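Local coordinates for putative beta-glucosidase (Bifidobacterium adolescentis, PDB 5WAB), which probably hydrolyses beta-glucosidic linkages as a family 3 glycoside hydrolase, and may also release terminal alpha-L-arabinopyranosyl units from ginsenosides, at residues S19-G24 against Y255-I260; H207-R212 against V240-A245; A641-V646 against V660-G665. All coordinates share one frame; numbering follows the deposited sequence.

How the contacts relate
Contacts 1 and 2 are neighbours in the N-terminal, TIM-barrel-type domain, their centres 15 Å apart, while contact 3 lies in the fibronectin type III-like domain, about 53 Å and 41 Å from them, centre to centre. The first two share helix 239-245: contact 2 uses the helix directly, and its L243 packs against T21 and I260 of contact 1. All three are partly buried, contact 3 having the most exposed residues. Contact 1 is chiefly polar, one carboxylate gripping a turn; contact 2 sets small side chains against backbone; contact 3 is main-chain pairing of a hairpin, with one apolar face and one largely solvent-facing face.

Contact 1 (S19-G24 against Y255-I260); sequences SLTSGG and YTDDQI
D257 of segment 255-260 sends its side chain into the turn S19-S22. From CB, CG leaves beside the backbone N and anti to the carbonyl carbon (chi1 -62°), which carries the carboxylate toward the turn. OD1 of D257 accepts a hydrogen bond of 2.6 Å from OG of S22, on its syn lone pair, the side facing the other oxygen. OD2 of D257, also near that hydroxyl at 3.1 Å from OG of S22, lies 3.3 Å from CA of S19, with CB of S19 a little farther off. S22 meets the acid because its OG sits in the crowded position between backbone N and carbonyl carbon (chi1 68°). The turn itself is a type I beta turn, closed by N of S22 bonding to O of S19 at 3.3 Å, and it leads off the end of helix 14-19 in the N-terminal, TIM-barrel-type domain of this family 3 glycosidase. A salt bridge from R239 NH1 also reaches OD1, so this oxygen takes both a hydroxyl and a guanidinium; the positive charge probably favours the ionised acid. One helical turn on, CG1 of I260 meets OG1 of T21 tip to tip at 3.8 Å, while that hydroxyl bonds back to O of A18. At the other end Y255 swings its ring toward G24, bringing OH to 3.8 Å from the glycine O.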
loop_
_atom_site.group_PDB
_atom_site.type_symbol
_atom_site.label_atom_id
_atom_site.label_comp_id
_atom_site.label_asym_id
_atom_site.label_seq_id
_atom_site.Cartn_x
_atom_site.Cartn_y
_atom_site.Cartn_z
ATOM N N SER A 19 14.095 -31.369 0.393
ATOM C CA SER A 19 12.848 -31.213 1.134
ATOM C C SER A 19 12.677 -29.782 1.624
ATOM O O SER A 19 11.547 -29.293 1.720
ATOM C CB SER A 19 12.780 -32.189 2.313
ATOM O OG SER A 19 13.754 -31.898 3.297
ATOM N N LEU A 20 13.781 -29.094 1.922
ATOM C CA LEU A 20 13.691 -27.725 2.411
ATOM C C LEU A 20 13.124 -26.768 1.371
ATOM O O LEU A 20 12.676 -25.675 1.735
ATOM C CB LEU A 20 15.070 -27.234 2.851
ATOM C CG LEU A 20 15.671 -27.837 4.115
ATOM C CD1 LEU A 20 17.010 -27.180 4.370
ATOM C CD2 LEU A 20 14.750 -27.657 5.311
ATOM N N THR A 21 13.132 -27.150 0.096
ATOM C CA THR A 21 12.679 -26.275 -0.975
ATOM C C THR A 21 11.164 -26.303 -1.163
ATOM O O THR A 21 10.665 -25.760 -2.160
ATOM C CB THR A 21 13.397 -26.639 -2.278
ATOM O OG1 THR A 21 12.997 -27.944 -2.709
ATOM C CG2 THR A 21 14.899 -26.646 -2.043
ATOM N N SER A 22 10.439 -26.922 -0.232
ATOM C CA SER A 22 8.984 -26.894 -0.203
ATOM C C SER A 22 8.541 -27.130 1.232
ATOM O O SER A 22 9.177 -27.880 1.974
ATOM C CB SER A 22 8.367 -27.944 -1.130
ATOM O OG SER A 22 8.629 -29.247 -0.649
ATOM N N GLY A 23 7.438 -26.489 1.610
ATOM C CA GLY A 23 6.999 -26.529 2.991
ATOM C C GLY A 23 6.657 -27.929 3.460
ATOM O O GLY A 23 6.470 -28.861 2.675
ATOM N N GLY A 24 6.584 -28.070 4.785
ATOM C CA GLY A 24 6.138 -29.331 5.358
ATOM C C GLY A 24 4.677 -29.605 5.059
ATOM O O GLY A 24 4.312 -30.706 4.640
ATOM N N TYR A 255 4.260 -32.247 -2.863
ATOM C CA TYR A 255 4.921 -33.531 -2.627
ATOM C C TYR A 255 5.658 -33.996 -3.883
ATOM O O TYR A 255 5.498 -35.123 -4.356
ATOM C CB TYR A 255 3.924 -34.576 -2.117
ATOM C CG TYR A 255 3.370 -34.191 -0.761
ATOM C CD1 TYR A 255 2.261 -33.361 -0.648
ATOM C CD2 TYR A 255 3.982 -34.621 0.405
ATOM C CE1 TYR A 255 1.768 -32.992 0.592
ATOM C CE2 TYR A 255 3.500 -34.253 1.648
ATOM C CZ TYR A 255 2.393 -33.440 1.736
ATOM O OH TYR A 255 1.909 -33.075 2.973
ATOM N N THR A 256 6.508 -33.104 -4.406
ATOM C CA THR A 256 7.282 -33.340 -5.616
ATOM C C THR A 256 8.751 -33.005 -5.395
ATOM O O THR A 256 9.459 -32.644 -6.341
ATOM C CB THR A 256 6.741 -32.531 -6.799
ATOM O OG1 THR A 256 6.596 -31.155 -6.422
ATOM C CG2 THR A 256 5.395 -33.081 -7.284
ATOM N N ASP A 257 9.230 -33.121 -4.151
ATOM C CA ASP A 257 10.646 -32.882 -3.892
ATOM C C ASP A 257 11.524 -33.895 -4.604
ATOM O O ASP A 257 12.704 -33.617 -4.835
ATOM C CB ASP A 257 10.946 -32.917 -2.396
ATOM C CG ASP A 257 10.222 -31.845 -1.634
ATOM O OD1 ASP A 257 9.793 -30.852 -2.262
ATOM O OD2 ASP A 257 10.086 -31.995 -0.403
ATOM N N ASP A 258 10.974 -35.062 -4.951
ATOM C CA ASP A 258 11.757 -36.059 -5.670
ATOM C C ASP A 258 12.257 -35.503 -6.998
ATOM O O ASP A 258 13.310 -35.926 -7.492
ATOM C CB ASP A 258 10.923 -37.331 -5.873
ATOM C CG ASP A 258 9.659 -37.093 -6.705
ATOM O OD1 ASP A 258 8.976 -36.071 -6.480
ATOM O OD2 ASP A 258 9.328 -37.939 -7.568
ATOM N N GLN A 259 11.529 -34.541 -7.575
ATOM C CA GLN A 259 11.976 -33.898 -8.806
ATOM C C GLN A 259 13.232 -33.063 -8.589
ATOM O O GLN A 259 14.083 -32.985 -9.484
ATOM C CB GLN A 259 10.850 -33.038 -9.386
ATOM C CG GLN A 259 9.588 -33.819 -9.696
ATOM C CD GLN A 259 8.446 -32.942 -10.184
ATOM O OE1 GLN A 259 8.636 -31.768 -10.507
ATOM N NE2 GLN A 259 7.248 -33.516 -10.246
ATOM N N ILE A 260 13.372 -32.436 -7.418
ATOM C CA ILE A 260 14.607 -31.715 -7.124
ATOM C C ILE A 260 15.766 -32.691 -6.978
ATOM O O ILE A 260 16.877 -32.432 -7.457
ATOM C CB ILE A 260 14.442 -30.840 -5.866
ATOM C CG1 ILE A 260 13.229 -29.915 -6.004
ATOM C CG2 ILE A 260 15.732 -30.057 -5.584
ATOM C CD1 ILE A 260 13.316 -28.935 -7.175
#

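Contact 2 (H207-R212 against V240-A245); sequences HSAQNR and VASLNA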
loop_
_atom_site.group_PDB
_atom_site.type_symbol
_atom_site.label_atom_id
_atom_site.label_comp_id
_atom_site.label_asym_id
_atom_site.label_seq_id
_atom_site.Cartn_x
_atom_site.Cartn_y
_atom_site.Cartn_z
ATOM N N HIS A 207 6.108 -16.595 -15.893
ATOM C CA HIS A 207 5.556 -16.604 -14.544
ATOM C C HIS A 207 6.627 -16.161 -13.553
ATOM O O HIS A 207 7.807 -16.487 -13.704
ATOM C CB HIS A 207 5.063 -18.003 -14.174
ATOM C CG HIS A 207 3.663 -18.297 -14.619
ATOM N ND1 HIS A 207 2.560 -17.661 -14.091
ATOM C CD2 HIS A 207 3.188 -19.170 -15.539
ATOM C CE1 HIS A 207 1.467 -18.128 -14.666
ATOM N NE2 HIS A 207 1.820 -19.043 -15.551
ATOM N N SER A 208 6.211 -15.413 -12.531
ATOM C CA SER A 208 7.187 -14.870 -11.594
ATOM C C SER A 208 7.943 -15.977 -10.866
ATOM O O SER A 208 9.136 -15.826 -10.579
ATOM C CB SER A 208 6.498 -13.937 -10.594
ATOM O OG SER A 208 5.815 -12.879 -11.259
ATOM N N ALA A 209 7.278 -17.100 -10.577
ATOM C CA ALA A 209 7.920 -18.195 -9.858
ATOM C C ALA A 209 9.056 -18.821 -10.648
ATOM O O ALA A 209 9.876 -19.542 -10.071
ATOM C CB ALA A 209 6.882 -19.263 -9.509
ATOM N N GLN A 210 9.141 -18.508 -11.935
ATOM C CA GLN A 210 10.035 -19.136 -12.894
ATOM C C GLN A 210 10.942 -18.111 -13.562
ATOM O O GLN A 210 11.681 -18.452 -14.490
ATOM C CB GLN A 210 9.164 -19.858 -13.925
ATOM C CG GLN A 210 9.809 -20.836 -14.858
ATOM C CD GLN A 210 8.755 -21.593 -15.629
ATOM O OE1 GLN A 210 7.706 -21.914 -15.084
ATOM N NE2 GLN A 210 9.009 -21.856 -16.901
ATOM N N ASN A 211 10.906 -16.866 -13.101
ATOM C CA ASN A 211 11.537 -15.734 -13.774
ATOM C C ASN A 211 12.901 -15.500 -13.130
ATOM O O ASN A 211 13.001 -14.850 -12.085
ATOM C CB ASN A 211 10.640 -14.503 -13.667
ATOM C CG ASN A 211 10.998 -13.417 -14.662
ATOM O OD1 ASN A 211 12.141 -13.321 -15.118
ATOM N ND2 ASN A 211 10.021 -12.572 -14.984
ATOM N N ARG A 212 13.955 -16.026 -13.754
ATOM C CA ARG A 212 15.289 -15.871 -13.181
ATOM C C ARG A 212 15.742 -14.416 -13.215
ATOM O O ARG A 212 16.409 -13.946 -12.284
ATOM C CB ARG A 212 16.293 -16.754 -13.923
ATOM C CG ARG A 212 17.701 -16.643 -13.377
ATOM C CD ARG A 212 18.597 -17.722 -13.941
ATOM N NE ARG A 212 19.976 -17.545 -13.504
ATOM C CZ ARG A 212 20.455 -17.989 -12.341
ATOM N NH1 ARG A 212 19.665 -18.638 -11.492
ATOM N NH2 ARG A 212 21.729 -17.787 -12.025
ATOM N N VAL A 240 11.725 -27.743 -11.009
ATOM C CA VAL A 240 13.119 -27.528 -11.381
ATOM C C VAL A 240 13.321 -26.114 -11.907
ATOM O O VAL A 240 14.277 -25.425 -11.524
ATOM C CB VAL A 240 13.566 -28.584 -12.411
ATOM C CG1 VAL A 240 15.018 -28.370 -12.801
ATOM C CG2 VAL A 240 13.364 -29.968 -11.855
ATOM N N ALA A 241 12.414 -25.647 -12.769
ATOM C CA ALA A 241 12.563 -24.313 -13.344
ATOM C C ALA A 241 12.490 -23.233 -12.273
ATOM O O ALA A 241 13.272 -22.274 -12.297
ATOM C CB ALA A 241 11.501 -24.080 -14.416
ATOM N N SER A 242 11.569 -23.378 -11.317
ATOM C CA SER A 242 11.446 -22.383 -10.254
ATOM C C SER A 242 12.702 -22.329 -9.396
ATOM O O SER A 242 13.186 -21.242 -9.065
ATOM C CB SER A 242 10.219 -22.678 -9.388
ATOM O OG SER A 242 9.022 -22.537 -10.133
ATOM N N LEU A 243 13.240 -23.492 -9.020
ATOM C CA LEU A 243 14.441 -23.504 -8.197
ATOM C C LEU A 243 15.607 -22.846 -8.919
ATOM O O LEU A 243 16.364 -22.073 -8.318
ATOM C CB LEU A 243 14.809 -24.934 -7.810
ATOM C CG LEU A 243 15.832 -24.983 -6.674
ATOM C CD1 LEU A 243 15.131 -25.044 -5.318
ATOM C CD2 LEU A 243 16.807 -26.125 -6.850
ATOM N N ASN A 244 15.765 -23.134 -10.216
ATOM C CA ASN A 244 16.846 -22.526 -10.982
ATOM C C ASN A 244 16.643 -21.030 -11.143
ATOM O O ASN A 244 17.618 -20.285 -11.266
ATOM C CB ASN A 244 16.971 -23.200 -12.346
ATOM C CG ASN A 244 17.680 -24.542 -12.273
ATOM O OD1 ASN A 244 18.477 -24.786 -11.366
ATOM N ND2 ASN A 244 17.392 -25.421 -13.229
ATOM N N ALA A 245 15.395 -20.567 -11.135
ATOM C CA ALA A 245 15.146 -19.138 -11.255
ATOM C C ALA A 245 15.472 -18.387 -9.971
ATOM O O ALA A 245 15.688 -17.171 -10.020
ATOM C CB ALA A 245 13.688 -18.887 -11.646
#
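This is a close packing contact between a loop with a 3-10 turn and the helix 239-245, within the N-terminal, TIM-barrel-type domain of the family 3 glycosidases. The loop joins strand 206-207 to helix 212-222, and N211 is the N-cap of that second helix, its OD1 accepting from N of L214. Small residues let the backbones come close: CA of R212 is 3.8 Å from CA of A245. The methyl of A245 fits against the loop backbone, its CB 3.4 Å from C of Q210 and nearly as close to that residue's O. One turn earlier in the helix, CB of A241 lies against the aliphatic part of Q210, whose CG, anti to the backbone N (chi1 -167°), approaches to 3.7 Å before the extended chain runs on past the methyl. Between these two alanines along the helix, S242 faces O of A209: its CA makes a CA-H...O contact of 3.3 Å with that oxygen. The serine hydroxyl is engaged by D236 OD1 and D238 O, which tie it to the residues leading into the helix. R212 lies along the C-terminal end of the helix segment. Its CA-H points almost straight at O of A245, 165° at the hydrogen, and the same oxygen takes a bond from T216 OG1. The side chain then runs extended from CG to NE and places the edge of its guanidinium by N244, where NH1 of R212 makes a weak, bent hydrogen bond of 2.6 Å to O of N244.

Contact 3 (A641-V646 against V660-G665); sequences AGEYTV and VVTLDG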
loop_
_atom_site.group_PDB
_atom_site.type_symbol
_atom_site.label_atom_id
_atom_site.label_comp_id
_atom_site.label_asym_id
_atom_site.label_seq_id
_atom_site.Cartn_x
_atom_site.Cartn_y
_atom_site.Cartn_z
ATOM N N ALA A 641 20.996 16.469 -17.526
ATOM C CA ALA A 641 21.343 17.844 -17.193
ATOM C C ALA A 641 20.193 18.781 -17.524
ATOM O O ALA A 641 19.514 18.623 -18.542
ATOM C CB ALA A 641 22.594 18.280 -17.948
ATOM N N GLY A 642 19.963 19.745 -16.650
ATOM C CA GLY A 642 18.951 20.751 -16.881
ATOM C C GLY A 642 18.303 21.171 -15.576
ATOM O O GLY A 642 18.771 20.844 -14.489
ATOM N N GLU A 643 17.194 21.890 -15.713
ATOM C CA GLU A 643 16.498 22.444 -14.564
ATOM C C GLU A 643 15.409 21.491 -14.089
ATOM O O GLU A 643 14.718 20.858 -14.893
ATOM C CB GLU A 643 15.903 23.806 -14.908
ATOM C CG GLU A 643 16.922 24.759 -15.490
ATOM C CD GLU A 643 16.352 26.129 -15.739
ATOM O OE1 GLU A 643 15.154 26.208 -16.064
ATOM O OE2 GLU A 643 17.108 27.120 -15.656
ATOM N N TYR A 644 15.270 21.394 -12.774
ATOM C CA TYR A 644 14.242 20.587 -12.138
ATOM C C TYR A 644 13.534 21.461 -11.121
ATOM O O TYR A 644 14.186 22.128 -10.313
ATOM C CB TYR A 644 14.830 19.352 -11.447
ATOM C CG TYR A 644 15.495 18.365 -12.378
ATOM C CD1 TYR A 644 16.781 18.580 -12.849
ATOM C CD2 TYR A 644 14.839 17.209 -12.780
ATOM C CE1 TYR A 644 17.393 17.680 -13.694
ATOM C CE2 TYR A 644 15.445 16.302 -13.625
ATOM C CZ TYR A 644 16.722 16.546 -14.075
ATOM O OH TYR A 644 17.334 15.655 -14.918
ATOM N N THR A 645 12.207 21.458 -11.157
ATOM C CA THR A 645 11.420 22.261 -10.233
ATOM C C THR A 645 11.060 21.412 -9.022
ATOM O O THR A 645 10.487 20.326 -9.165
ATOM C CB THR A 645 10.153 22.796 -10.900
ATOM O OG1 THR A 645 10.501 23.735 -11.925
ATOM C CG2 THR A 645 9.286 23.492 -9.871
ATOM N N VAL A 646 11.429 21.889 -7.838
ATOM C CA VAL A 646 11.053 21.255 -6.582
ATOM C C VAL A 646 9.803 21.954 -6.068
ATOM O O VAL A 646 9.801 23.176 -5.879
ATOM C CB VAL A 646 12.190 21.321 -5.553
ATOM C CG1 VAL A 646 11.757 20.675 -4.257
ATOM C CG2 VAL A 646 13.430 20.639 -6.101
ATOM N N VAL A 660 13.653 26.330 -8.376
ATOM C CA VAL A 660 14.291 25.663 -9.503
ATOM C C VAL A 660 15.734 25.350 -9.138
ATOM O O VAL A 660 16.457 26.212 -8.623
ATOM C CB VAL A 660 14.216 26.529 -10.772
ATOM C CG1 VAL A 660 14.984 25.878 -11.916
ATOM C CG2 VAL A 660 12.768 26.773 -11.161
ATOM N N VAL A 661 16.149 24.109 -9.381
ATOM C CA VAL A 661 17.546 23.720 -9.261
ATOM C C VAL A 661 18.024 23.224 -10.616
ATOM O O VAL A 661 17.263 22.639 -11.395
ATOM C CB VAL A 661 17.764 22.650 -8.172
ATOM C CG1 VAL A 661 17.382 23.210 -6.833
ATOM C CG2 VAL A 661 16.952 21.402 -8.469
ATOM N N THR A 662 19.297 23.474 -10.897
ATOM C CA THR A 662 19.936 23.060 -12.139
ATOM C C THR A 662 20.980 21.994 -11.818
ATOM O O THR A 662 21.909 22.242 -11.043
ATOM C CB THR A 662 20.575 24.260 -12.836
ATOM O OG1 THR A 662 19.587 25.282 -13.018
ATOM C CG2 THR A 662 21.127 23.856 -14.197
ATOM N N LEU A 663 20.812 20.808 -12.388
ATOM C CA LEU A 663 21.716 19.695 -12.145
ATOM C C LEU A 663 22.675 19.508 -13.316
ATOM O O LEU A 663 22.415 19.950 -14.434
ATOM C CB LEU A 663 20.927 18.409 -11.901
ATOM C CG LEU A 663 19.875 18.485 -10.799
ATOM C CD1 LEU A 663 19.266 17.113 -10.585
ATOM C CD2 LEU A 663 20.460 19.036 -9.508
ATOM N N ASP A 664 23.806 18.846 -13.039
ATOM C CA ASP A 664 24.849 18.674 -14.049
ATOM C C ASP A 664 24.599 17.500 -14.986
ATOM O O ASP A 664 25.170 17.473 -16.081
ATOM C CB ASP A 664 26.219 18.465 -13.401
ATOM C CG ASP A 664 26.562 19.526 -12.385
ATOM O OD1 ASP A 664 25.930 20.604 -12.397
ATOM O OD2 ASP A 664 27.497 19.285 -11.590
ATOM N N GLY A 665 23.764 16.547 -14.601
ATOM C CA GLY A 665 23.728 15.272 -15.309
ATOM C C GLY A 665 24.785 14.311 -14.800
ATOM O O GLY A 665 25.841 14.703 -14.300
HETATM O O HOH W 1 19.797 26.648 -15.722
#
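Antiparallel strands 642-648 and 654-663 form a beta hairpin in the fibronectin type III-like domain, with 654-663 outermost in its four-stranded sheet. Y644 and V661 are a hydrogen-bonded pair: N of Y644 reaches O of V661 at 2.7 Å, nearly along the C=O axis, and N of V661 returns to O of Y644. A second pair joins G642 and L663, its bond from N of G642 being weak. On the buried face the Y644 ring and L663 cross at about a right angle, the leucine setting CG and CD1 against the CD1 and CE1 atoms of the ring, CD1 of L663 3.7 Å from CD1 of Y644. Beside them CG2 of V661 fills the notch between CB of Y644 and CG2 of V646; F627 meets the tyrosine edge-to-face, and the phenolic OH bonds to O of E640. The opposite face is more open. E643 crosses V660 obliquely, its CB 3.8 Å from CG1 of V660, and lies alongside T662, both pointing the same way. A water level with the end of E643 and beyond that of T662 bridges the two, donating to OE2 of E643 at 2.7 Å and lying 3.0 Å from OG1 of T662.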